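Lactaldehyde dehydrogenase (Escherichia coli, PDB 2IMP) catalyses the irreversible NAD-dependent oxidation of L-lactaldehyde to L-lactate, also accepts glycolaldehyde, and serves the breakdown of L-fucose and L-rhamnose. Local coordinates at residues A[38-49]-A[205-216]; A[142-152]-A[170-181]. One frame throughout, in Å; residues are numbered along the deposited sequence.

Contact 1 of 2, residues A[38-49]-A[205-216]; sequences IPDGQAEDARKA and VLGRGETVGQEL. With NAI (1,4-dihydronicotinamide adenine dinucleotide), chain D.
Arg47 and Glu215 join two helices, 43-49 and 209-216, whose axes, over these short segments, come within 8.2 Å at 31° in the Rossmann-like NAD-binding domain of this aldehyde dehydrogenase. Arg47 NE lies 3.1 Å from Glu215 OE2 in a salt bridge, while OE1 of the same carboxylate sits over one guanidinium face; the two planes are 60° apart, so the groups meet at a slant instead of as a flat two-pronged pair. With CG anti to the backbone N (chi1 -177°) and a bend at chi2, Glu215 lays its CG against Ala46 CB at 3.4 Å before the carboxylate turns to the arginine. OE2 is also held by Asn219 of the same chain.

Ala46 CB further touches Val212 CG1 and Leu216 CD2, and Ala49 CB packs on Val205 CG1. Ahead of both helices, Leu206 CD1 meets Pro39 CD and, crossing at about a right angle, Ile38 CG2. Gly41 fits tightly here: a side chain on it would run into Leu206 O and Val212 CG2, and Gly41 CA already approaches Leu206 O at 3.1 Å in a CA-H...O contact.

A second salt bridge, Asp40 OD1 to Arg208 NE at 3.1 Å, has its planes again steeply inclined. Farther along helix 209-216, Gln214 NE2 donates to N1A of the cofactor adenine. A single water ties the Asp40 end together, donating to Asp40 OD1 and Gly41 O while accepting from Arg208 N and, at 2.6 Å, from Thr211 OG1.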
# COMPACT_ATOMS: atom_id res chain seq x y z
N ILE A 38 -5.55 -11.48 44.50
CA ILE A 38 -4.47 -11.83 43.59
C ILE A 38 -3.10 -11.67 44.24
O ILE A 38 -2.92 -10.87 45.15
CB ILE A 38 -4.50 -10.97 42.31
CG1 ILE A 38 -4.41 -9.48 42.67
CG2 ILE A 38 -5.75 -11.27 41.50
CD1 ILE A 38 -4.17 -8.58 41.48
N PRO A 39 -2.12 -12.44 43.76
CA PRO A 39 -0.79 -12.32 44.35
C PRO A 39 -0.16 -10.94 44.19
O PRO A 39 -0.35 -10.27 43.17
CB PRO A 39 0.01 -13.42 43.63
CG PRO A 39 -0.75 -13.66 42.38
CD PRO A 39 -2.18 -13.56 42.81
N ASP A 40 0.54 -10.51 45.22
CA ASP A 40 1.25 -9.24 45.16
C ASP A 40 2.58 -9.51 44.42
O ASP A 40 3.67 -9.39 44.98
CB ASP A 40 1.51 -8.70 46.57
CG ASP A 40 2.12 -7.31 46.57
OD1 ASP A 40 1.86 -6.54 45.62
OD2 ASP A 40 2.86 -6.97 47.52
N GLY A 41 2.41 -9.92 43.16
CA GLY A 41 3.52 -10.26 42.30
C GLY A 41 4.74 -9.37 42.37
O GLY A 41 4.66 -8.20 42.72
N GLN A 42 5.88 -9.96 42.02
CA GLN A 42 7.14 -9.24 42.03
C GLN A 42 7.90 -9.43 40.71
O GLN A 42 7.54 -10.28 39.90
CB GLN A 42 8.00 -9.72 43.20
CG GLN A 42 7.35 -9.55 44.58
CD GLN A 42 7.20 -8.09 44.98
OE1 GLN A 42 8.17 -7.33 44.96
NE2 GLN A 42 5.99 -7.69 45.35
N ALA A 43 8.96 -8.64 40.51
CA ALA A 43 9.75 -8.74 39.30
C ALA A 43 10.10 -10.20 38.89
O ALA A 43 9.93 -10.58 37.73
CB ALA A 43 11.03 -7.92 39.45
N GLU A 44 10.57 -11.00 39.84
CA GLU A 44 10.92 -12.38 39.54
C GLU A 44 9.79 -13.17 38.84
O GLU A 44 10.05 -13.97 37.95
CB GLU A 44 11.35 -13.10 40.82
CG GLU A 44 10.35 -13.00 41.96
CD GLU A 44 10.98 -13.23 43.32
OE1 GLU A 44 11.61 -14.29 43.52
OE2 GLU A 44 10.85 -12.33 44.19
N ASP A 45 8.54 -12.92 39.24
CA ASP A 45 7.41 -13.58 38.61
C ASP A 45 7.28 -13.15 37.14
O ASP A 45 7.00 -13.96 36.25
CB ASP A 45 6.12 -13.26 39.35
CG ASP A 45 6.18 -13.67 40.81
OD1 ASP A 45 6.37 -14.88 41.07
OD2 ASP A 45 6.04 -12.79 41.68
N ALA A 46 7.49 -11.86 36.90
CA ALA A 46 7.46 -11.33 35.55
C ALA A 46 8.59 -11.95 34.71
O ALA A 46 8.38 -12.33 33.55
CB ALA A 46 7.60 -9.80 35.58
N ARG A 47 9.77 -12.06 35.32
CA ARG A 47 10.91 -12.65 34.63
C ARG A 47 10.66 -14.10 34.20
O ARG A 47 11.04 -14.51 33.11
CB ARG A 47 12.16 -12.60 35.51
CG ARG A 47 12.59 -11.20 35.89
CD ARG A 47 14.05 -11.16 36.33
NE ARG A 47 14.44 -9.81 36.71
CZ ARG A 47 14.37 -9.32 37.94
NH1 ARG A 47 13.94 -10.08 38.93
NH2 ARG A 47 14.72 -8.06 38.18
N LYS A 48 10.02 -14.88 35.08
CA LYS A 48 9.70 -16.26 34.74
C LYS A 48 8.78 -16.32 33.51
O LYS A 48 8.97 -17.15 32.61
CB LYS A 48 9.01 -16.96 35.92
CG LYS A 48 9.91 -17.18 37.12
CD LYS A 48 9.12 -17.76 38.30
CE LYS A 48 9.99 -17.82 39.55
NZ LYS A 48 9.22 -18.21 40.77
N ALA A 49 7.80 -15.43 33.48
CA ALA A 49 6.87 -15.35 32.36
C ALA A 49 7.59 -14.90 31.08
O ALA A 49 7.40 -15.47 30.00
CB ALA A 49 5.73 -14.38 32.68
N VAL A 205 0.63 -12.36 34.30
CA VAL A 205 1.22 -12.11 35.61
C VAL A 205 0.37 -11.11 36.41
O VAL A 205 -0.25 -10.22 35.84
CB VAL A 205 2.68 -11.62 35.50
CG1 VAL A 205 3.55 -12.75 34.94
CG2 VAL A 205 2.77 -10.39 34.61
N LEU A 206 0.32 -11.28 37.73
CA LEU A 206 -0.51 -10.43 38.57
C LEU A 206 0.23 -9.60 39.62
O LEU A 206 1.14 -10.10 40.29
CB LEU A 206 -1.57 -11.30 39.25
CG LEU A 206 -2.40 -12.17 38.30
CD1 LEU A 206 -3.13 -13.24 39.07
CD2 LEU A 206 -3.37 -11.28 37.52
N GLY A 207 -0.18 -8.34 39.77
CA GLY A 207 0.46 -7.48 40.75
C GLY A 207 0.28 -5.99 40.49
O GLY A 207 -0.54 -5.57 39.67
N ARG A 208 1.06 -5.20 41.22
CA ARG A 208 1.01 -3.75 41.09
C ARG A 208 1.86 -3.20 39.95
O ARG A 208 2.70 -3.90 39.38
CB ARG A 208 1.46 -3.09 42.40
CG ARG A 208 0.55 -3.35 43.59
CD ARG A 208 1.20 -2.84 44.87
NE ARG A 208 2.49 -3.50 45.09
CZ ARG A 208 3.43 -3.06 45.92
NH1 ARG A 208 3.22 -1.95 46.63
NH2 ARG A 208 4.57 -3.72 46.05
N GLY A 209 1.64 -1.93 39.63
CA GLY A 209 2.40 -1.31 38.56
C GLY A 209 3.86 -1.10 38.91
O GLY A 209 4.75 -1.47 38.13
N GLU A 210 4.11 -0.53 40.08
CA GLU A 210 5.47 -0.26 40.55
C GLU A 210 6.40 -1.50 40.58
O GLU A 210 7.62 -1.38 40.41
CB GLU A 210 5.43 0.35 41.96
CG GLU A 210 4.68 1.67 42.08
CD GLU A 210 3.19 1.57 41.74
OE1 GLU A 210 2.58 0.49 41.95
OE2 GLU A 210 2.61 2.59 41.28
N THR A 211 5.82 -2.66 40.80
CA THR A 211 6.57 -3.91 40.85
C THR A 211 6.56 -4.71 39.52
O THR A 211 7.49 -4.62 38.71
CB THR A 211 6.03 -4.82 41.97
OG1 THR A 211 4.62 -4.97 41.81
CG2 THR A 211 6.31 -4.21 43.35
N VAL A 212 5.51 -5.50 39.33
CA VAL A 212 5.37 -6.30 38.13
C VAL A 212 5.37 -5.46 36.83
O VAL A 212 6.06 -5.79 35.87
CB VAL A 212 4.08 -7.14 38.18
CG1 VAL A 212 3.99 -8.03 36.93
CG2 VAL A 212 4.07 -7.99 39.45
N GLY A 213 4.59 -4.38 36.83
CA GLY A 213 4.52 -3.52 35.65
C GLY A 213 5.88 -3.01 35.23
O GLY A 213 6.23 -3.04 34.04
N GLN A 214 6.66 -2.53 36.19
CA GLN A 214 7.99 -2.03 35.90
C GLN A 214 8.93 -3.09 35.30
O GLN A 214 9.75 -2.79 34.43
CB GLN A 214 8.61 -1.41 37.15
CG GLN A 214 8.16 0.02 37.39
CD GLN A 214 8.71 1.00 36.36
OE1 GLN A 214 9.92 1.19 36.27
NE2 GLN A 214 7.83 1.60 35.57
N GLU A 215 8.81 -4.33 35.78
CA GLU A 215 9.64 -5.41 35.24
C GLU A 215 9.25 -5.73 33.76
O GLU A 215 10.10 -6.06 32.93
CB GLU A 215 9.52 -6.66 36.12
CG GLU A 215 10.39 -7.85 35.71
CD GLU A 215 11.88 -7.53 35.60
OE1 GLU A 215 12.36 -6.62 36.31
OE2 GLU A 215 12.57 -8.20 34.81
N LEU A 216 7.96 -5.59 33.45
CA LEU A 216 7.50 -5.83 32.09
C LEU A 216 7.99 -4.72 31.13
O LEU A 216 8.05 -4.92 29.91
CB LEU A 216 5.97 -5.94 32.06
CG LEU A 216 5.37 -7.12 32.83
CD1 LEU A 216 3.85 -7.09 32.71
CD2 LEU A 216 5.91 -8.44 32.29
PA NAI D . -2.99 3.50 35.57
O1A NAI D . -1.86 4.00 34.77
O2A NAI D . -2.97 3.99 37.02
O5B NAI D . -2.99 1.90 35.52
C5B NAI D . -2.99 1.15 34.32
C4B NAI D . -1.97 -0.00 34.36
O4B NAI D . -0.64 0.49 34.49
C3B NAI D . -2.16 -0.98 35.53
O3B NAI D . -2.01 -2.32 35.08
C2B NAI D . -1.11 -0.53 36.52
O2B NAI D . -0.72 -1.48 37.48
C1B NAI D . 0.01 -0.09 35.62
N9A NAI D . 0.95 0.89 36.24
C8A NAI D . 0.71 1.96 37.10
N7A NAI D . 1.90 2.55 37.41
C5A NAI D . 2.89 1.89 36.77
C6A NAI D . 4.29 2.05 36.73
N6A NAI D . 4.88 3.03 37.41
N1A NAI D . 5.07 1.18 35.96
C2A NAI D . 4.46 0.14 35.23
N3A NAI D . 3.06 -0.02 35.28
C4A NAI D . 2.30 0.84 36.03
O3 NAI D . -4.31 3.99 34.79
PN NAI D . -5.83 3.55 35.06
O1N NAI D . -5.96 2.08 35.09
O2N NAI D . -6.68 4.29 34.07
O5D NAI D . -6.08 4.21 36.52
C5D NAI D . -6.12 3.51 37.74
C4D NAI D . -6.31 4.54 38.83
O4D NAI D . -6.10 3.92 40.09
C3D NAI D . -5.53 5.87 38.93
O3D NAI D . -6.37 6.95 38.56
C2D NAI D . -5.06 5.97 40.36
O2D NAI D . -5.18 7.26 40.89
C1D NAI D . -5.91 4.94 41.06
N1N NAI D . -5.25 4.46 42.31
C2N NAI D . -4.34 3.40 42.20
C3N NAI D . -3.68 2.91 43.36
C7N NAI D . -2.69 1.77 43.26
O7N NAI D . -2.08 1.31 44.42
N7N NAI D . -2.38 1.18 42.11
C4N NAI D . -3.99 3.51 44.63
C5N NAI D . -4.92 4.58 44.72
C6N NAI D . -5.55 5.04 43.54
O HOH W 1 2.75 -6.31 43.12

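Contact 2 of 2, residues A[142-152]-A[170-181]; sequences ALGVTTGILPW and GNTIVIKPSEFT. With NAI (1,4-dihydronicotinamide adenine dinucleotide), chain D.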
# COMPACT_ATOMS: atom_id res chain seq x y z
N ALA A 142 8.53 -10.59 13.26
CA ALA A 142 8.01 -10.35 14.59
C ALA A 142 9.06 -9.61 15.46
O ALA A 142 10.25 -9.64 15.14
CB ALA A 142 7.64 -11.67 15.25
N LEU A 143 8.62 -8.95 16.51
CA LEU A 143 9.55 -8.27 17.40
C LEU A 143 10.24 -9.26 18.33
O LEU A 143 11.42 -9.13 18.65
CB LEU A 143 8.82 -7.23 18.25
CG LEU A 143 7.97 -6.21 17.50
CD1 LEU A 143 7.37 -5.21 18.49
CD2 LEU A 143 8.84 -5.51 16.45
N GLY A 144 9.48 -10.26 18.75
CA GLY A 144 9.99 -11.28 19.65
C GLY A 144 9.06 -11.33 20.84
O GLY A 144 7.88 -11.66 20.69
N VAL A 145 9.58 -11.01 22.01
CA VAL A 145 8.77 -11.01 23.23
C VAL A 145 8.17 -9.63 23.53
O VAL A 145 8.90 -8.64 23.59
CB VAL A 145 9.59 -11.43 24.46
CG1 VAL A 145 8.76 -11.24 25.73
CG2 VAL A 145 10.03 -12.89 24.33
N THR A 146 6.86 -9.58 23.71
CA THR A 146 6.19 -8.32 24.02
C THR A 146 5.39 -8.39 25.34
O THR A 146 5.05 -9.48 25.81
CB THR A 146 5.23 -7.86 22.88
OG1 THR A 146 4.06 -8.69 22.86
CG2 THR A 146 5.93 -7.96 21.51
N THR A 147 5.13 -7.23 25.93
CA THR A 147 4.36 -7.20 27.16
C THR A 147 3.20 -6.21 27.10
O THR A 147 3.24 -5.22 26.35
CB THR A 147 5.26 -6.86 28.38
OG1 THR A 147 5.84 -5.55 28.22
CG2 THR A 147 6.39 -7.87 28.51
N GLY A 148 2.15 -6.50 27.87
CA GLY A 148 0.99 -5.64 27.89
C GLY A 148 0.56 -5.33 29.30
O GLY A 148 0.37 -6.22 30.13
N ILE A 149 0.41 -4.04 29.57
CA ILE A 149 -0.02 -3.57 30.87
C ILE A 149 -1.41 -2.90 30.72
O ILE A 149 -1.55 -1.89 30.04
CB ILE A 149 1.02 -2.58 31.42
CG1 ILE A 149 2.39 -3.28 31.48
CG2 ILE A 149 0.61 -2.09 32.79
CD1 ILE A 149 3.54 -2.39 31.88
N LEU A 150 -2.42 -3.49 31.36
CA LEU A 150 -3.78 -3.00 31.20
C LEU A 150 -4.40 -2.15 32.34
O LEU A 150 -4.05 -2.29 33.51
CB LEU A 150 -4.70 -4.19 30.93
CG LEU A 150 -4.09 -5.32 30.10
CD1 LEU A 150 -5.10 -6.44 29.98
CD2 LEU A 150 -3.65 -4.82 28.72
N PRO A 151 -5.34 -1.26 31.97
CA PRO A 151 -6.06 -0.36 32.87
C PRO A 151 -7.37 -1.04 33.35
O PRO A 151 -7.69 -2.15 32.93
CB PRO A 151 -6.34 0.84 31.98
CG PRO A 151 -6.72 0.16 30.70
CD PRO A 151 -5.66 -0.94 30.57
N TRP A 152 -8.12 -0.35 34.22
CA TRP A 152 -9.38 -0.91 34.73
C TRP A 152 -10.59 -0.73 33.79
O TRP A 152 -11.57 -1.45 33.90
CB TRP A 152 -9.74 -0.30 36.08
CG TRP A 152 -9.89 1.16 36.02
CD1 TRP A 152 -8.96 2.00 36.26
CD2 TRP A 152 -11.05 1.92 35.63
NE1 TRP A 152 -9.39 3.31 36.07
CE2 TRP A 152 -10.69 3.28 35.69
CE3 TRP A 152 -12.34 1.59 35.26
CZ2 TRP A 152 -11.56 4.31 35.37
CZ3 TRP A 152 -13.21 2.60 34.93
CH2 TRP A 152 -12.82 3.96 35.00
N GLY A 170 3.47 -13.37 15.07
CA GLY A 170 4.57 -14.21 15.51
C GLY A 170 5.27 -13.85 16.81
O GLY A 170 6.31 -14.42 17.13
N ASN A 171 4.74 -12.88 17.55
CA ASN A 171 5.32 -12.50 18.83
C ASN A 171 4.69 -13.31 19.97
O ASN A 171 3.62 -13.87 19.81
CB ASN A 171 5.04 -11.03 19.18
CG ASN A 171 5.51 -10.06 18.11
OD1 ASN A 171 6.69 -9.68 18.09
ND2 ASN A 171 4.61 -9.65 17.22
N THR A 172 5.38 -13.38 21.10
CA THR A 172 4.80 -14.01 22.28
C THR A 172 4.49 -12.88 23.26
O THR A 172 5.01 -11.77 23.09
CB THR A 172 5.72 -15.07 22.93
OG1 THR A 172 7.00 -14.50 23.22
CG2 THR A 172 5.88 -16.25 22.00
N ILE A 173 3.65 -13.11 24.25
CA ILE A 173 3.32 -12.01 25.13
C ILE A 173 3.11 -12.36 26.61
O ILE A 173 2.73 -13.48 26.97
CB ILE A 173 2.05 -11.28 24.60
CG1 ILE A 173 1.90 -9.89 25.23
CG2 ILE A 173 0.81 -12.12 24.89
CD1 ILE A 173 0.69 -9.11 24.70
N VAL A 174 3.39 -11.37 27.44
CA VAL A 174 3.18 -11.44 28.87
C VAL A 174 2.29 -10.27 29.28
O VAL A 174 2.66 -9.11 29.11
CB VAL A 174 4.49 -11.32 29.69
CG1 VAL A 174 4.16 -11.34 31.18
CG2 VAL A 174 5.44 -12.46 29.35
N ILE A 175 1.11 -10.59 29.77
CA ILE A 175 0.17 -9.56 30.16
C ILE A 175 -0.06 -9.40 31.68
O ILE A 175 -0.10 -10.38 32.43
CB ILE A 175 -1.20 -9.82 29.48
CG1 ILE A 175 -1.11 -9.46 28.00
CG2 ILE A 175 -2.30 -9.04 30.20
CD1 ILE A 175 -2.35 -9.75 27.23
N LYS A 176 -0.18 -8.15 32.10
CA LYS A 176 -0.51 -7.83 33.48
C LYS A 176 -1.76 -6.97 33.53
O LYS A 176 -1.75 -5.82 33.09
CB LYS A 176 0.61 -7.08 34.21
CG LYS A 176 0.29 -6.92 35.71
CD LYS A 176 1.16 -5.89 36.41
CE LYS A 176 0.61 -4.48 36.26
NZ LYS A 176 -0.72 -4.32 36.95
N PRO A 177 -2.87 -7.52 34.04
CA PRO A 177 -4.08 -6.71 34.10
C PRO A 177 -3.96 -5.71 35.26
O PRO A 177 -3.03 -5.79 36.06
CB PRO A 177 -5.16 -7.75 34.36
CG PRO A 177 -4.45 -8.70 35.31
CD PRO A 177 -3.06 -8.84 34.67
N SER A 178 -4.88 -4.75 35.33
CA SER A 178 -4.87 -3.82 36.44
C SER A 178 -5.17 -4.58 37.74
O SER A 178 -5.93 -5.55 37.72
CB SER A 178 -5.95 -2.74 36.23
OG SER A 178 -6.29 -2.11 37.46
N GLU A 179 -4.58 -4.16 38.86
CA GLU A 179 -4.85 -4.83 40.12
C GLU A 179 -6.32 -4.71 40.58
O GLU A 179 -6.79 -5.46 41.43
CB GLU A 179 -3.93 -4.31 41.23
CG GLU A 179 -3.95 -2.80 41.42
CD GLU A 179 -2.84 -2.10 40.65
OE1 GLU A 179 -2.00 -1.44 41.30
OE2 GLU A 179 -2.80 -2.22 39.40
N PHE A 180 -7.04 -3.75 39.99
CA PHE A 180 -8.44 -3.51 40.30
C PHE A 180 -9.41 -4.38 39.49
O PHE A 180 -10.54 -4.62 39.92
CB PHE A 180 -8.80 -2.04 40.06
CG PHE A 180 -7.99 -1.09 40.87
CD1 PHE A 180 -8.06 -1.10 42.26
CD2 PHE A 180 -7.12 -0.19 40.25
CE1 PHE A 180 -7.29 -0.23 43.02
CE2 PHE A 180 -6.35 0.68 41.00
CZ PHE A 180 -6.43 0.66 42.39
N THR A 181 -8.97 -4.83 38.32
CA THR A 181 -9.81 -5.65 37.45
C THR A 181 -9.08 -6.87 36.82
O THR A 181 -9.02 -7.01 35.60
CB THR A 181 -10.41 -4.78 36.31
OG1 THR A 181 -9.34 -4.20 35.54
CG2 THR A 181 -11.26 -3.65 36.87
PA NAI D . -2.99 3.50 35.57
O1A NAI D . -1.86 4.00 34.77
O2A NAI D . -2.97 3.99 37.02
O5B NAI D . -2.99 1.90 35.52
C5B NAI D . -2.99 1.15 34.32
C4B NAI D . -1.97 -0.00 34.36
O4B NAI D . -0.64 0.49 34.49
C3B NAI D . -2.16 -0.98 35.53
O3B NAI D . -2.01 -2.32 35.08
C2B NAI D . -1.11 -0.53 36.52
O2B NAI D . -0.72 -1.48 37.48
C1B NAI D . 0.01 -0.09 35.62
N9A NAI D . 0.95 0.89 36.24
C8A NAI D . 0.71 1.96 37.10
N7A NAI D . 1.90 2.55 37.41
C5A NAI D . 2.89 1.89 36.77
C6A NAI D . 4.29 2.05 36.73
N6A NAI D . 4.88 3.03 37.41
N1A NAI D . 5.07 1.18 35.96
C2A NAI D . 4.46 0.14 35.23
N3A NAI D . 3.06 -0.02 35.28
C4A NAI D . 2.30 0.84 36.03
O3 NAI D . -4.31 3.99 34.79
PN NAI D . -5.83 3.55 35.06
O1N NAI D . -5.96 2.08 35.09
O2N NAI D . -6.68 4.29 34.07
O5D NAI D . -6.08 4.21 36.52
C5D NAI D . -6.12 3.51 37.74
C4D NAI D . -6.31 4.54 38.83
O4D NAI D . -6.10 3.92 40.09
C3D NAI D . -5.53 5.87 38.93
O3D NAI D . -6.37 6.95 38.56
C2D NAI D . -5.06 5.97 40.36
O2D NAI D . -5.18 7.26 40.89
C1D NAI D . -5.91 4.94 41.06
N1N NAI D . -5.25 4.46 42.31
C2N NAI D . -4.34 3.40 42.20
C3N NAI D . -3.68 2.91 43.36
C7N NAI D . -2.69 1.77 43.26
O7N NAI D . -2.08 1.31 44.42
N7N NAI D . -2.38 1.18 42.11
C4N NAI D . -3.99 3.51 44.63
C5N NAI D . -4.92 4.58 44.72
C6N NAI D . -5.55 5.04 43.54
O HOH W 2 -7.24 -4.94 33.59
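Asn171 OD1 takes two backbone N-H groups at once: Gly144 N at 2.9 Å, in the carbonyl plane, and Leu143 N in a weaker, more bent bond of 129°. The amide is fixed at its other end too, since ND2 donates to Tyr469 O and Ala166 O. Replacing Asn171 by an alanine would probably leave the N-H of Gly144 without its acceptor and set the 143-144 turn free to shift. From there a parallel ladder follows, Thr172 N to Gly144 O, Thr146 N to Thr172 O, Val174 N to Thr146 O and Gly148 N to Val174 O. It tightens at Lys176 N to Gly148 O (2.8 Å, 171°) and ends with Leu150 N on Lys176 O.

At the strand ends the bonds turn to the cofactor. Lys176 NZ, brought round by bends at chi3 and chi4, donates to O2B and O3B of the adenine-side ribose of NADH at 2.9 and 3.0 Å and also to Pro177 O. Leu150 O accepts from O3B at 2.6 Å, and Glu179 OE2 accepts from O2B at 2.9 Å, giving the hydroxyls of this ribose three protein partners.

Packing fills the rest. Thr147 and Val174 lie side by side, pointing the same way, whereas on the other face of the sheet the Ile173 side chain crosses that of Thr146, CG1 against OG1, and Leu150 CD1 rests on Ile175 CG2, 3.8 Å away. Trp152 CB leans on Thr181 CG2. Strand 134-149, helix 155-168 and strand 172-176 form a beta-alpha-beta crossover, and the loops at the C-terminal ends of both strands bind NAD, as in Rossmann-type domains.

How the contacts relate
Contacts 1 and 2 lie with their centres 11 Å apart and share NADH, whose adenosine part they meet at different places: helix 209-216 of contact 1 reaches the adenine, while the strand ends of contact 2 hold the ribose next to it. They also touch directly. Val205 N lies 2.8 Å from Ile175 O, a probable hydrogen bond, and Leu216 O lies 2.9 Å from Thr147 OG1, so helix 209-218 is tied to strand 134-149. Gly207 O is a further acceptor within hydrogen-bonding reach of Lys176 NZ, whose three protons are thus shared among four acceptors. In contact 2 the side chain of Pro151 is about 6 Å from the bound lactate.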